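Local coordinates for protein pectate lyase (Paenibacillus sp. 0602, PDB 5GT5) that cleaves polygalacturonate by eliminative lysis, probably in an endo manner and with calcium, and probably acts on partly methylated pectins too, at residues 135-140 with 171-176; 236-241 with 298-303; 268-273 with 288-293; 272-277 with 320-325; 292-297 with 342-347. The protein carries 1 engineered substitution. All blocks are in the same frame, centred on the assembly; numbering follows the deposited sequence.

Interaction 1: 135-140 with 171-176; sequences LWEWDE and KAYDGL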
# COMPACT_ATOMS: atom_id res chain seq x y z
N LEU A 135 -11.50 -16.11 24.14
CA LEU A 135 -10.16 -16.44 23.66
C LEU A 135 -9.13 -16.18 24.77
O LEU A 135 -7.96 -15.89 24.48
CB LEU A 135 -9.81 -15.66 22.38
CG LEU A 135 -8.66 -16.24 21.54
CD1 LEU A 135 -9.01 -17.61 20.95
CD2 LEU A 135 -8.29 -15.30 20.42
N TRP A 136 -9.56 -16.32 26.03
CA TRP A 136 -8.66 -16.20 27.18
C TRP A 136 -8.79 -17.44 28.05
O TRP A 136 -9.89 -17.98 28.18
CB TRP A 136 -8.98 -14.94 28.01
CG TRP A 136 -8.15 -14.82 29.29
CD1 TRP A 136 -6.94 -14.19 29.44
CD2 TRP A 136 -8.49 -15.37 30.58
NE1 TRP A 136 -6.51 -14.31 30.76
CE2 TRP A 136 -7.44 -15.03 31.47
CE3 TRP A 136 -9.58 -16.12 31.06
CZ2 TRP A 136 -7.45 -15.41 32.81
CZ3 TRP A 136 -9.60 -16.49 32.39
CH2 TRP A 136 -8.55 -16.15 33.24
N GLU A 137 -7.69 -17.88 28.65
CA GLU A 137 -7.71 -18.86 29.74
C GLU A 137 -6.58 -18.53 30.69
O GLU A 137 -5.69 -17.77 30.35
CB GLU A 137 -7.62 -20.30 29.22
CG GLU A 137 -6.25 -20.65 28.64
CD GLU A 137 -6.14 -22.13 28.32
OE1 GLU A 137 -7.18 -22.84 28.35
OE2 GLU A 137 -5.01 -22.57 28.03
N TRP A 138 -6.68 -19.06 31.90
CA TRP A 138 -5.67 -18.88 32.94
C TRP A 138 -4.34 -19.52 32.54
O TRP A 138 -4.29 -20.59 31.95
CB TRP A 138 -6.25 -19.51 34.21
CG TRP A 138 -5.33 -19.55 35.41
CD1 TRP A 138 -4.53 -20.59 35.79
CD2 TRP A 138 -5.16 -18.53 36.41
NE1 TRP A 138 -3.87 -20.28 36.96
CE2 TRP A 138 -4.25 -19.02 37.37
CE3 TRP A 138 -5.72 -17.26 36.60
CZ2 TRP A 138 -3.84 -18.28 38.48
CZ3 TRP A 138 -5.33 -16.50 37.74
CH2 TRP A 138 -4.39 -17.02 38.65
N ASP A 139 -3.25 -18.84 32.89
CA ASP A 139 -1.92 -19.35 32.56
C ASP A 139 -1.19 -20.00 33.74
O ASP A 139 -0.61 -19.29 34.58
CB ASP A 139 -1.06 -18.23 32.03
CG ASP A 139 0.36 -18.65 31.82
OD1 ASP A 139 0.62 -19.86 31.55
OD2 ASP A 139 1.26 -17.77 31.96
N GLU A 140 -1.17 -21.33 33.78
CA GLU A 140 -0.25 -22.05 34.65
C GLU A 140 1.11 -22.29 34.01
O GLU A 140 2.15 -22.16 34.69
CB GLU A 140 -0.83 -23.38 35.06
CG GLU A 140 -2.02 -23.27 36.02
CD GLU A 140 -1.61 -22.95 37.46
OE1 GLU A 140 -0.46 -23.30 37.87
OE2 GLU A 140 -2.46 -22.37 38.20
N LYS A 171 -11.61 -10.33 26.78
CA LYS A 171 -10.30 -10.80 27.23
C LYS A 171 -9.65 -11.70 26.18
O LYS A 171 -10.32 -12.51 25.52
CB LYS A 171 -10.45 -11.61 28.53
CG LYS A 171 -10.77 -10.80 29.77
CD LYS A 171 -9.53 -10.48 30.54
CE LYS A 171 -8.96 -11.74 31.25
NZ LYS A 171 -7.63 -11.26 31.76
N ALA A 172 -8.34 -11.57 26.04
CA ALA A 172 -7.57 -12.50 25.24
C ALA A 172 -6.35 -12.95 26.03
O ALA A 172 -5.79 -12.19 26.82
CB ALA A 172 -7.11 -11.84 23.91
N TYR A 173 -5.94 -14.18 25.78
CA TYR A 173 -4.75 -14.73 26.39
C TYR A 173 -3.55 -13.82 26.15
O TYR A 173 -2.82 -13.49 27.10
CB TYR A 173 -4.51 -16.15 25.85
CG TYR A 173 -3.33 -16.89 26.42
CD1 TYR A 173 -2.04 -16.61 25.96
CD2 TYR A 173 -3.48 -17.85 27.42
CE1 TYR A 173 -0.94 -17.28 26.46
CE2 TYR A 173 -2.36 -18.56 27.91
CZ TYR A 173 -1.10 -18.25 27.44
OH TYR A 173 0.01 -18.92 27.88
N ASP A 174 -3.34 -13.43 24.90
CA ASP A 174 -2.25 -12.52 24.54
C ASP A 174 -2.85 -11.20 24.06
O ASP A 174 -3.52 -10.51 24.82
CB ASP A 174 -1.36 -13.23 23.49
CG ASP A 174 -0.00 -12.59 23.29
OD1 ASP A 174 0.37 -11.65 24.01
OD2 ASP A 174 0.74 -13.10 22.41
N GLY A 175 -2.63 -10.83 22.81
CA GLY A 175 -3.04 -9.50 22.37
C GLY A 175 -4.43 -9.39 21.78
O GLY A 175 -5.09 -10.38 21.40
N LEU A 176 -4.89 -8.15 21.68
CA LEU A 176 -6.20 -7.87 21.10
C LEU A 176 -6.07 -7.65 19.61
O LEU A 176 -6.61 -8.44 18.83
CB LEU A 176 -6.81 -6.66 21.79
CG LEU A 176 -6.96 -6.81 23.30
CD1 LEU A 176 -7.55 -5.51 23.90
CD2 LEU A 176 -7.83 -8.01 23.64
O HOH W 1 -12.05 -14.41 26.57
O HOH W 2 -5.35 -12.46 32.98
O HOH W 3 -0.37 -20.97 29.32
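K171 lies alongside W136, the two side chains pointing the same way, and aliphatic and cationic contacts to the indole come from one chain. The lysine is bent at chi2 and chi3, and chi3 of -72° sets CE over the five-membered ring of W136, 3.5 Å from its centroid and only 4° off its normal, a CH-pi contact. Beyond it, NZ of K171 makes a cation-pi interaction 3.8 Å from the same centroid, and also donates to the backbone O of S240. The backbone N of W138 lies over the opposite face of the indole, while the A172 carbonyl reaches its edge.

The direct hydrogen bond runs from Y173 N to L135 O at 2.9 Å. Two waters add links: one accepts from L135 N (3.0 Å) and donates to K171 O (2.8 Å), and the second accepts from K171 NZ and, weakly, from W136 NE1.

Van der Waals contact continues along Y173, whose CD2 lies 3.7 Å from E137 O, a buried carbonyl oxygen with no polar partner. The phenol OH is bonded to K148, and D139 is tied to T142 and Y146.

Segment 135-140 lies in the long loop between strands 131-133 and 154-157; 171-176, the turn joining strands 168-169 and 177-180 of the parallel beta-helix, carries D174, a probable calcium ligand. Helix 203-212 packs on W136 and E137, while helices 203-212, 219-225 and 233-241 all touch W138.

Interaction 2: 236-241 with 298-303; sequences IIAISG and RAAQTR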
# COMPACT_ATOMS: atom_id res chain seq x y z
N ILE A 236 -9.08 -13.05 43.13
CA ILE A 236 -8.44 -13.51 41.89
C ILE A 236 -9.31 -13.23 40.66
O ILE A 236 -8.80 -12.81 39.63
CB ILE A 236 -7.98 -14.97 42.02
CG1 ILE A 236 -6.93 -15.08 43.15
CG2 ILE A 236 -7.50 -15.56 40.67
CD1 ILE A 236 -6.59 -16.52 43.49
N ILE A 237 -10.61 -13.40 40.78
CA ILE A 237 -11.48 -13.01 39.68
C ILE A 237 -11.36 -11.50 39.38
O ILE A 237 -11.24 -11.11 38.21
CB ILE A 237 -12.93 -13.38 40.04
CG1 ILE A 237 -13.10 -14.89 39.98
CG2 ILE A 237 -13.93 -12.67 39.13
CD1 ILE A 237 -14.38 -15.35 40.69
N ALA A 238 -11.34 -10.66 40.41
CA ALA A 238 -11.24 -9.22 40.18
C ALA A 238 -9.92 -8.81 39.54
O ALA A 238 -9.90 -7.98 38.63
CB ALA A 238 -11.42 -8.45 41.51
N ILE A 239 -8.82 -9.40 40.01
CA ILE A 239 -7.50 -9.05 39.50
C ILE A 239 -7.32 -9.60 38.06
O ILE A 239 -6.68 -8.97 37.20
CB ILE A 239 -6.37 -9.54 40.46
CG1 ILE A 239 -6.48 -8.80 41.81
CG2 ILE A 239 -5.00 -9.42 39.79
CD1 ILE A 239 -5.89 -9.57 42.96
N SER A 240 -7.93 -10.74 37.78
CA SER A 240 -7.86 -11.35 36.44
C SER A 240 -8.82 -10.70 35.48
O SER A 240 -8.76 -11.01 34.30
CB SER A 240 -8.19 -12.84 36.49
OG SER A 240 -7.31 -13.55 37.33
N GLY A 241 -9.70 -9.82 35.94
CA GLY A 241 -10.71 -9.24 35.07
C GLY A 241 -10.16 -8.33 34.00
O GLY A 241 -10.67 -8.32 32.88
N ARG A 298 -7.48 -0.48 38.70
CA ARG A 298 -6.87 0.28 39.80
C ARG A 298 -7.50 -0.17 41.13
O ARG A 298 -6.80 -0.40 42.13
CB ARG A 298 -7.08 1.79 39.56
CG ARG A 298 -6.37 2.70 40.58
CD ARG A 298 -4.92 2.66 40.37
NE ARG A 298 -4.19 3.66 41.14
CZ ARG A 298 -2.86 3.68 41.16
NH1 ARG A 298 -2.18 2.77 40.49
NH2 ARG A 298 -2.21 4.60 41.88
N ALA A 299 -8.82 -0.35 41.13
CA ALA A 299 -9.50 -0.89 42.33
C ALA A 299 -9.00 -2.29 42.69
O ALA A 299 -8.74 -2.59 43.87
CB ALA A 299 -11.01 -0.89 42.15
N ALA A 300 -8.84 -3.15 41.70
CA ALA A 300 -8.39 -4.53 41.94
C ALA A 300 -7.01 -4.54 42.56
O ALA A 300 -6.71 -5.41 43.39
CB ALA A 300 -8.43 -5.34 40.63
N GLN A 301 -6.16 -3.58 42.18
CA GLN A 301 -4.82 -3.49 42.74
C GLN A 301 -4.84 -3.34 44.26
O GLN A 301 -3.93 -3.83 44.93
CB GLN A 301 -4.07 -2.31 42.10
CG GLN A 301 -2.71 -1.98 42.74
CD GLN A 301 -1.63 -2.99 42.46
OE1 GLN A 301 -0.91 -2.90 41.45
NE2 GLN A 301 -1.44 -3.93 43.38
N THR A 302 -5.89 -2.71 44.80
CA THR A 302 -5.97 -2.49 46.26
C THR A 302 -6.08 -3.80 47.03
O THR A 302 -5.83 -3.84 48.24
CB THR A 302 -7.15 -1.58 46.67
OG1 THR A 302 -8.40 -2.26 46.47
CG2 THR A 302 -7.10 -0.23 45.92
N ARG A 303 -6.46 -4.89 46.34
CA ARG A 303 -6.57 -6.21 46.96
C ARG A 303 -5.22 -6.87 47.15
O ARG A 303 -5.14 -7.89 47.86
CB ARG A 303 -7.50 -7.12 46.12
CG ARG A 303 -8.90 -6.57 45.89
CD ARG A 303 -9.60 -7.41 44.82
NE ARG A 303 -10.94 -6.92 44.51
CZ ARG A 303 -12.07 -7.51 44.93
NH1 ARG A 303 -12.03 -8.61 45.67
NH2 ARG A 303 -13.23 -7.00 44.56
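The guanidinium of R303 carries the methyl group of A238 over one face, 3.3 Å above the plane and displaced toward the NE side of the group. NE of R303 is the nearest atom to that CB, at 3.4 Å, with CZ next. The arginine chain is extended from CG to NE, and a chi4 of -105° then turns CZ well out of line with it. Its NH1 forms a salt bridge with D235, one residue before segment 236-241, so charge pairing and methyl packing hold the same group.

Beneath this, small side chains let the backbones close in, with CA of I239 and CA of A300 5.2 Å apart. CB of A300 rests 3.6 Å from A238 O and 4.1 Å from CG1 of I239. No hydrogen bond crosses the interface. Within the second segment, T302 OG1 donates to A299 O, which T302 N also reaches, as the chain turns toward R303.

The contact joins helix 233-241 to helix 295-301 and the residues that follow it, away from the annotated sites. I236 and I237 face helix 203-212, I236 also meets helix 219-225, and R298 pairs with D374.

Interaction 3: 268-273 with 288-293; sequences NVYKDI and YNIIMD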
# COMPACT_ATOMS: atom_id res chain seq x y z
N ASN A 268 -11.84 5.14 20.25
CA ASN A 268 -11.86 3.82 20.89
C ASN A 268 -11.92 3.97 22.38
O ASN A 268 -11.38 4.94 22.95
CB ASN A 268 -10.60 3.00 20.59
CG ASN A 268 -10.44 2.69 19.12
OD1 ASN A 268 -11.42 2.61 18.36
ND2 ASN A 268 -9.18 2.51 18.72
N VAL A 269 -12.55 3.00 23.03
CA VAL A 269 -12.54 2.91 24.50
C VAL A 269 -11.73 1.70 24.93
O VAL A 269 -12.01 0.58 24.49
CB VAL A 269 -13.98 2.80 25.08
CG1 VAL A 269 -13.97 2.61 26.61
CG2 VAL A 269 -14.80 4.02 24.70
N TYR A 270 -10.72 1.94 25.77
CA TYR A 270 -9.89 0.87 26.34
C TYR A 270 -10.23 0.80 27.81
O TYR A 270 -9.71 1.60 28.61
CB TYR A 270 -8.38 1.19 26.15
CG TYR A 270 -7.99 1.21 24.68
CD1 TYR A 270 -7.65 0.04 24.02
CD2 TYR A 270 -7.98 2.41 23.96
CE1 TYR A 270 -7.34 0.04 22.65
CE2 TYR A 270 -7.64 2.44 22.61
CZ TYR A 270 -7.33 1.24 21.96
OH TYR A 270 -7.01 1.27 20.63
N LYS A 271 -11.15 -0.10 28.17
CA LYS A 271 -11.64 -0.21 29.52
C LYS A 271 -10.96 -1.36 30.23
O LYS A 271 -11.12 -2.52 29.84
CB LYS A 271 -13.16 -0.41 29.51
CG LYS A 271 -13.74 -0.42 30.92
CD LYS A 271 -15.26 -0.64 30.91
CE LYS A 271 -15.83 -0.77 32.34
NZ LYS A 271 -15.88 -2.17 32.85
N ASP A 272 -10.19 -1.02 31.27
CA ASP A 272 -9.48 -2.01 32.06
C ASP A 272 -8.56 -2.84 31.19
O ASP A 272 -8.50 -4.08 31.29
CB ASP A 272 -10.47 -2.87 32.86
CG ASP A 272 -11.32 -2.02 33.78
OD1 ASP A 272 -10.73 -1.17 34.50
OD2 ASP A 272 -12.57 -2.20 33.76
N ILE A 273 -7.81 -2.13 30.34
CA ILE A 273 -6.70 -2.69 29.59
C ILE A 273 -5.42 -2.23 30.29
O ILE A 273 -5.22 -1.03 30.48
CB ILE A 273 -6.73 -2.18 28.11
CG1 ILE A 273 -8.14 -2.30 27.51
CG2 ILE A 273 -5.65 -2.88 27.31
CD1 ILE A 273 -8.74 -3.72 27.51
N TYR A 288 -5.98 9.54 18.63
CA TYR A 288 -6.74 10.74 18.96
C TYR A 288 -8.13 10.39 19.44
O TYR A 288 -8.73 9.42 18.99
CB TYR A 288 -6.77 11.75 17.80
CG TYR A 288 -7.57 11.39 16.54
CD1 TYR A 288 -6.98 10.68 15.49
CD2 TYR A 288 -8.90 11.82 16.38
CE1 TYR A 288 -7.67 10.43 14.32
CE2 TYR A 288 -9.62 11.55 15.20
CZ TYR A 288 -9.00 10.84 14.19
OH TYR A 288 -9.68 10.57 13.03
N ASN A 289 -8.65 11.18 20.38
CA ASN A 289 -9.99 10.95 20.90
C ASN A 289 -10.18 9.50 21.33
O ASN A 289 -11.18 8.87 21.00
CB ASN A 289 -11.07 11.31 19.86
CG ASN A 289 -11.19 12.82 19.58
OD1 ASN A 289 -11.66 13.19 18.50
ND2 ASN A 289 -10.80 13.67 20.53
N ILE A 290 -9.20 8.98 22.08
CA ILE A 290 -9.38 7.66 22.71
C ILE A 290 -9.55 7.82 24.20
O ILE A 290 -9.24 8.89 24.75
CB ILE A 290 -8.23 6.65 22.39
CG1 ILE A 290 -6.88 7.08 22.99
CG2 ILE A 290 -8.14 6.44 20.85
CD1 ILE A 290 -5.86 5.93 23.03
N ILE A 291 -10.06 6.78 24.86
CA ILE A 291 -10.21 6.73 26.31
C ILE A 291 -9.45 5.54 26.84
O ILE A 291 -9.63 4.42 26.33
CB ILE A 291 -11.68 6.58 26.71
CG1 ILE A 291 -12.47 7.80 26.22
CG2 ILE A 291 -11.83 6.44 28.23
CD1 ILE A 291 -13.94 7.69 26.49
N MET A 292 -8.56 5.76 27.82
CA MET A 292 -7.95 4.65 28.55
C MET A 292 -8.50 4.77 29.95
O MET A 292 -8.09 5.66 30.69
CB MET A 292 -6.42 4.78 28.62
CG MET A 292 -5.70 4.97 27.28
SD MET A 292 -3.94 5.22 27.64
CE MET A 292 -3.37 5.94 26.10
N ASP A 293 -9.45 3.92 30.32
CA ASP A 293 -10.11 3.99 31.62
C ASP A 293 -9.85 2.69 32.35
O ASP A 293 -10.50 1.66 32.08
CB ASP A 293 -11.61 4.20 31.43
CG ASP A 293 -12.33 4.40 32.73
OD1 ASP A 293 -11.81 4.02 33.79
OD2 ASP A 293 -13.44 4.95 32.70
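Y270 and I290 meet through opposite choices of the first torsion, which direct the ring and the CG1 branch: CG of Y270 is anti to its carbonyl carbon (chi1 -65°), whereas CG1 of I290 stands between backbone N and carbonyl carbon (chi1 66°). CE2 of the ring lies 3.9 Å from CD1 of I290, which is oblique to the ring. Strands 269-271 and 291-293 are neighbours in one of the parallel sheets of the beta-helix, the fold of polysaccharide lyase family 1.

Their directions differ by 9°, with V269, Y270 and K271 paired to I291, M292 and D293. On one face V269 and I291 lie side by side, CG2 to CD1 4.2 Å, beneath helix 419-423. On the other, Y270 stacks on F193 and M292 packs against M277 and I341. The phenol oxygen accepts from N268 ND2 at 3.1 Å and is also bonded to H247 NE2. An alanine at Y270 would probably leave N268 ND2 and H247 without this partner and open a gap beside CD1 of I290 and the F193 ring.

Four backbone hydrogen bonds zip the strands together, including Y270 N to I291 O (2.8 Å) and D293 N to Y270 O. The last falls where segment 268-273 turns out of its strand: D272, with a positive phi, donates its N to D293 O at 2.8 Å.

Interaction 4: 272-277 with 320-325; sequences DIQDRM and GITSNG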
# COMPACT_ATOMS: atom_id res chain seq x y z
N ASP A 272 -10.19 -1.02 31.27
CA ASP A 272 -9.48 -2.01 32.06
C ASP A 272 -8.56 -2.84 31.19
O ASP A 272 -8.50 -4.08 31.29
CB ASP A 272 -10.47 -2.87 32.86
CG ASP A 272 -11.32 -2.02 33.78
OD1 ASP A 272 -10.73 -1.17 34.50
OD2 ASP A 272 -12.57 -2.20 33.76
N ILE A 273 -7.81 -2.13 30.34
CA ILE A 273 -6.70 -2.69 29.59
C ILE A 273 -5.42 -2.23 30.29
O ILE A 273 -5.22 -1.03 30.48
CB ILE A 273 -6.73 -2.18 28.11
CG1 ILE A 273 -8.14 -2.30 27.51
CG2 ILE A 273 -5.65 -2.88 27.31
CD1 ILE A 273 -8.74 -3.72 27.51
N GLN A 274 -4.57 -3.16 30.68
CA GLN A 274 -3.43 -2.84 31.55
C GLN A 274 -2.25 -2.21 30.85
O GLN A 274 -1.41 -1.60 31.49
CB GLN A 274 -2.93 -4.11 32.24
CG GLN A 274 -3.89 -4.69 33.28
CD GLN A 274 -3.27 -5.85 34.05
OE1 GLN A 274 -2.04 -6.03 34.06
NE2 GLN A 274 -4.12 -6.64 34.68
N ASP A 275 -2.13 -2.40 29.53
CA ASP A 275 -0.85 -2.14 28.87
C ASP A 275 -1.04 -2.07 27.36
O ASP A 275 -2.00 -2.62 26.81
CB ASP A 275 0.11 -3.31 29.22
CG ASP A 275 1.59 -3.01 29.01
OD1 ASP A 275 2.00 -1.86 28.69
OD2 ASP A 275 2.37 -3.98 29.18
N ARG A 276 -0.11 -1.39 26.70
CA ARG A 276 0.04 -1.39 25.24
C ARG A 276 -1.12 -0.70 24.54
O ARG A 276 -1.84 -1.29 23.72
CB ARG A 276 0.24 -2.81 24.70
CG ARG A 276 1.32 -3.61 25.40
CD ARG A 276 1.58 -4.88 24.58
NE ARG A 276 2.63 -5.71 25.18
CZ ARG A 276 2.89 -6.96 24.77
NH1 ARG A 276 2.15 -7.52 23.83
NH2 ARG A 276 3.85 -7.66 25.35
N MET A 277 -1.26 0.60 24.81
CA MET A 277 -2.31 1.38 24.14
C MET A 277 -1.76 2.58 23.36
O MET A 277 -2.05 3.73 23.69
CB MET A 277 -3.33 1.86 25.17
CG MET A 277 -4.18 0.70 25.74
SD MET A 277 -5.13 1.17 27.21
CE MET A 277 -3.82 1.18 28.42
N GLY A 320 -0.75 -9.63 39.06
CA GLY A 320 -0.97 -8.28 39.51
C GLY A 320 -1.52 -7.38 38.42
O GLY A 320 -2.05 -7.88 37.41
N ILE A 321 -1.41 -6.08 38.64
CA ILE A 321 -1.99 -5.07 37.74
C ILE A 321 -0.89 -4.20 37.16
O ILE A 321 -0.28 -3.41 37.86
CB ILE A 321 -3.00 -4.22 38.50
CG1 ILE A 321 -4.11 -5.08 39.10
CG2 ILE A 321 -3.59 -3.11 37.62
CD1 ILE A 321 -4.99 -5.75 38.06
N THR A 322 -0.62 -4.36 35.86
CA THR A 322 0.24 -3.41 35.16
C THR A 322 -0.62 -2.21 34.88
O THR A 322 -1.84 -2.34 34.69
CB THR A 322 0.77 -4.06 33.89
OG1 THR A 322 1.62 -5.15 34.30
CG2 THR A 322 1.59 -3.09 33.02
N SER A 323 -0.02 -1.02 34.92
CA SER A 323 -0.78 0.23 34.80
C SER A 323 -0.09 1.18 33.86
O SER A 323 0.41 2.23 34.26
CB SER A 323 -0.97 0.85 36.20
OG SER A 323 -1.96 1.86 36.20
N ASN A 324 -0.04 0.77 32.59
CA ASN A 324 0.60 1.53 31.54
C ASN A 324 -0.43 2.07 30.56
O ASN A 324 -1.54 1.57 30.50
CB ASN A 324 1.59 0.68 30.76
CG ASN A 324 2.82 0.28 31.57
OD1 ASN A 324 3.12 0.85 32.63
ND2 ASN A 324 3.55 -0.73 31.05
N GLY A 325 -0.04 3.06 29.79
CA GLY A 325 -0.89 3.62 28.75
C GLY A 325 -0.27 3.44 27.37
O GLY A 325 -0.27 2.33 26.82
O HOH W 4 -3.71 0.65 32.21
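Residues 274-277 and 320-325 run in nearly the same direction, 20° apart end to end, with N324 N donating to Q274 O (3.0 Å) and M277 N to G325 O (2.8 Å). The segments belong to the parallel beta-helix, where the loop before strand 279-281 meets the start of strand 324-329. That loop carries R276, probably the catalytic arginine; its side chain leaves the contact and comes within about 5 Å of those of D174 and D178, probable calcium ligands.

The extended Q274 side chain crosses T322 at about a right angle. Its OE1 accepts from T322 N at 2.8 Å, the donor standing 64° above the carbonyl plane, and K244 NZ is a second donor to OE1. NE2 of Q274 is bonded to S242 OG and touches CD1 of I321, so both ends of the amide are engaged.

D275 and N324 lie side by side. ND2 of N324 donates within its own amide plane to D275 OD1 at 3.0 Å but arrives above the carboxylate, the two planes being 73° apart. CG2 of T322 lies in van der Waals contact with CG of D275 (4.0 Å).

CE of M277 approaches N324 O to 3.1 Å; that oxygen accepts a hydrogen bond from a water, which donates to I273 O as well.

Interaction 5: 292-297 with 342-347; sequences MDATDA and KDVQYP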
# COMPACT_ATOMS: atom_id res chain seq x y z
N MET A 292 -8.56 5.76 27.82
CA MET A 292 -7.95 4.65 28.55
C MET A 292 -8.50 4.77 29.95
O MET A 292 -8.09 5.66 30.69
CB MET A 292 -6.42 4.78 28.62
CG MET A 292 -5.70 4.97 27.28
SD MET A 292 -3.94 5.22 27.64
CE MET A 292 -3.37 5.94 26.10
N ASP A 293 -9.45 3.92 30.32
CA ASP A 293 -10.11 3.99 31.62
C ASP A 293 -9.85 2.69 32.35
O ASP A 293 -10.50 1.66 32.08
CB ASP A 293 -11.61 4.20 31.43
CG ASP A 293 -12.33 4.40 32.73
OD1 ASP A 293 -11.81 4.02 33.79
OD2 ASP A 293 -13.44 4.95 32.70
N ALA A 294 -8.91 2.73 33.30
CA ALA A 294 -8.47 1.54 34.04
C ALA A 294 -9.01 1.59 35.48
O ALA A 294 -8.40 1.02 36.38
CB ALA A 294 -6.92 1.45 34.04
N THR A 295 -10.16 2.23 35.68
CA THR A 295 -10.76 2.37 37.02
C THR A 295 -10.86 1.06 37.78
O THR A 295 -10.46 0.97 38.95
CB THR A 295 -12.16 2.99 36.92
OG1 THR A 295 -12.07 4.32 36.40
CG2 THR A 295 -12.86 3.03 38.32
N ASP A 296 -11.41 0.04 37.14
CA ASP A 296 -11.62 -1.23 37.82
C ASP A 296 -10.32 -1.97 38.07
O ASP A 296 -10.14 -2.63 39.10
CB ASP A 296 -12.59 -2.09 37.04
CG ASP A 296 -13.84 -1.34 36.66
OD1 ASP A 296 -14.53 -0.84 37.56
OD2 ASP A 296 -14.12 -1.22 35.44
N ALA A 297 -9.37 -1.86 37.16
CA ALA A 297 -8.07 -2.46 37.41
C ALA A 297 -7.37 -1.81 38.62
O ALA A 297 -6.76 -2.50 39.45
CB ALA A 297 -7.20 -2.35 36.18
N LYS A 342 -7.76 7.68 32.63
CA LYS A 342 -8.19 7.57 34.01
C LYS A 342 -7.60 6.36 34.69
O LYS A 342 -7.76 5.22 34.21
CB LYS A 342 -9.73 7.52 34.09
CG LYS A 342 -10.23 7.53 35.54
CD LYS A 342 -11.74 7.64 35.60
CE LYS A 342 -12.17 7.80 37.05
NZ LYS A 342 -11.92 6.56 37.82
N ASP A 343 -6.92 6.62 35.81
CA ASP A 343 -6.42 5.59 36.71
C ASP A 343 -5.38 4.69 36.06
O ASP A 343 -5.25 3.52 36.40
CB ASP A 343 -7.58 4.83 37.34
CG ASP A 343 -8.24 5.62 38.47
OD1 ASP A 343 -7.61 6.59 38.94
OD2 ASP A 343 -9.36 5.26 38.91
N VAL A 344 -4.61 5.29 35.17
CA VAL A 344 -3.41 4.67 34.60
C VAL A 344 -2.21 5.35 35.23
O VAL A 344 -2.03 6.56 35.08
CB VAL A 344 -3.38 4.84 33.06
CG1 VAL A 344 -2.06 4.31 32.51
CG2 VAL A 344 -4.58 4.11 32.40
N GLN A 345 -1.40 4.59 35.96
CA GLN A 345 -0.31 5.18 36.73
C GLN A 345 0.84 5.71 35.85
O GLN A 345 1.46 6.74 36.17
CB GLN A 345 0.22 4.18 37.75
CG GLN A 345 1.28 4.82 38.70
CD GLN A 345 1.58 3.97 39.91
OE1 GLN A 345 0.87 3.01 40.21
NE2 GLN A 345 2.63 4.34 40.64
N TYR A 346 1.14 5.00 34.77
CA TYR A 346 2.26 5.35 33.90
C TYR A 346 1.73 5.51 32.49
O TYR A 346 1.94 4.66 31.63
CB TYR A 346 3.36 4.26 33.94
CG TYR A 346 3.89 4.00 35.33
CD1 TYR A 346 4.79 4.89 35.91
CD2 TYR A 346 3.50 2.89 36.06
CE1 TYR A 346 5.28 4.66 37.20
CE2 TYR A 346 3.99 2.65 37.34
CZ TYR A 346 4.88 3.53 37.89
OH TYR A 346 5.36 3.28 39.16
N PRO A 347 1.03 6.61 32.23
CA PRO A 347 0.33 6.74 30.94
C PRO A 347 1.22 6.92 29.71
O PRO A 347 0.73 6.71 28.60
CB PRO A 347 -0.53 8.00 31.14
CG PRO A 347 0.22 8.79 32.22
CD PRO A 347 0.77 7.74 33.15
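M292 and K342 begin the tight part of the contact, where backbone and small apolar groups close together. K342 N donates to M292 O at 2.8 Å and A294 N to K342 O at 2.9 Å, both bonds nearly straight, as D293 pairs with K342 in parallel register. Next to them CB of A294 touches CG2 of V344 at 3.9 Å, and CB of M292 lies somewhat farther from the same methyl.

On the more exposed side, the partly exposed side chains of D293, T295 and K342 and the buried D343 are joined by polar bonds rather than close apolar packing. K342 runs alongside D293 and is extended as far as CE; chi4 of -68° then bends NZ toward T295, to whose OG1 it donates at 2.7 Å. NZ also forms a salt bridge with D343 OD2 (3.1 Å), meeting it from above the carboxylate plane. T295 OG1 in turn donates to the syn lone pair of D293 OD1 (2.6 Å), and T295 N reaches the same oxygen at 3.1 Å, closing an Asx turn across A294, the N-cap residue of the helix. A methionine in place of K342 would probably leave D343 OD2 without its cation and T295 OG1 without this donor.

The contact thus lies where strand 291-293 gives way to helix 295-301. Strand 340-342 pairs with strand 291-293 on one side and with strand 369-372 on the other, and D343 OD1 accepts from D374 N.

How the interactions relate
Interactions 1 and 3 are buried, whereas interactions 2, 4 and 5 are partly exposed. Interactions 3 and 5 share strand 291-293, which is bonded to a parallel neighbour in each; interaction 5 adds a polar network on its more exposed side. Interaction 4 begins on the same D272 and I273 on which segment 268-273 of interaction 3 ends, and adds side-chain amide and carboxylate bonds to two backbone ones, close to the probable catalytic arginine. S323 OG bonds to Q345 N, joining interaction 4 to interaction 5. Helix 295-301 links interaction 5 to interaction 2, which has no hydrogen bond across it. Interaction 1, built on an indole and a lysine, meets interaction 2 through K171 and S240.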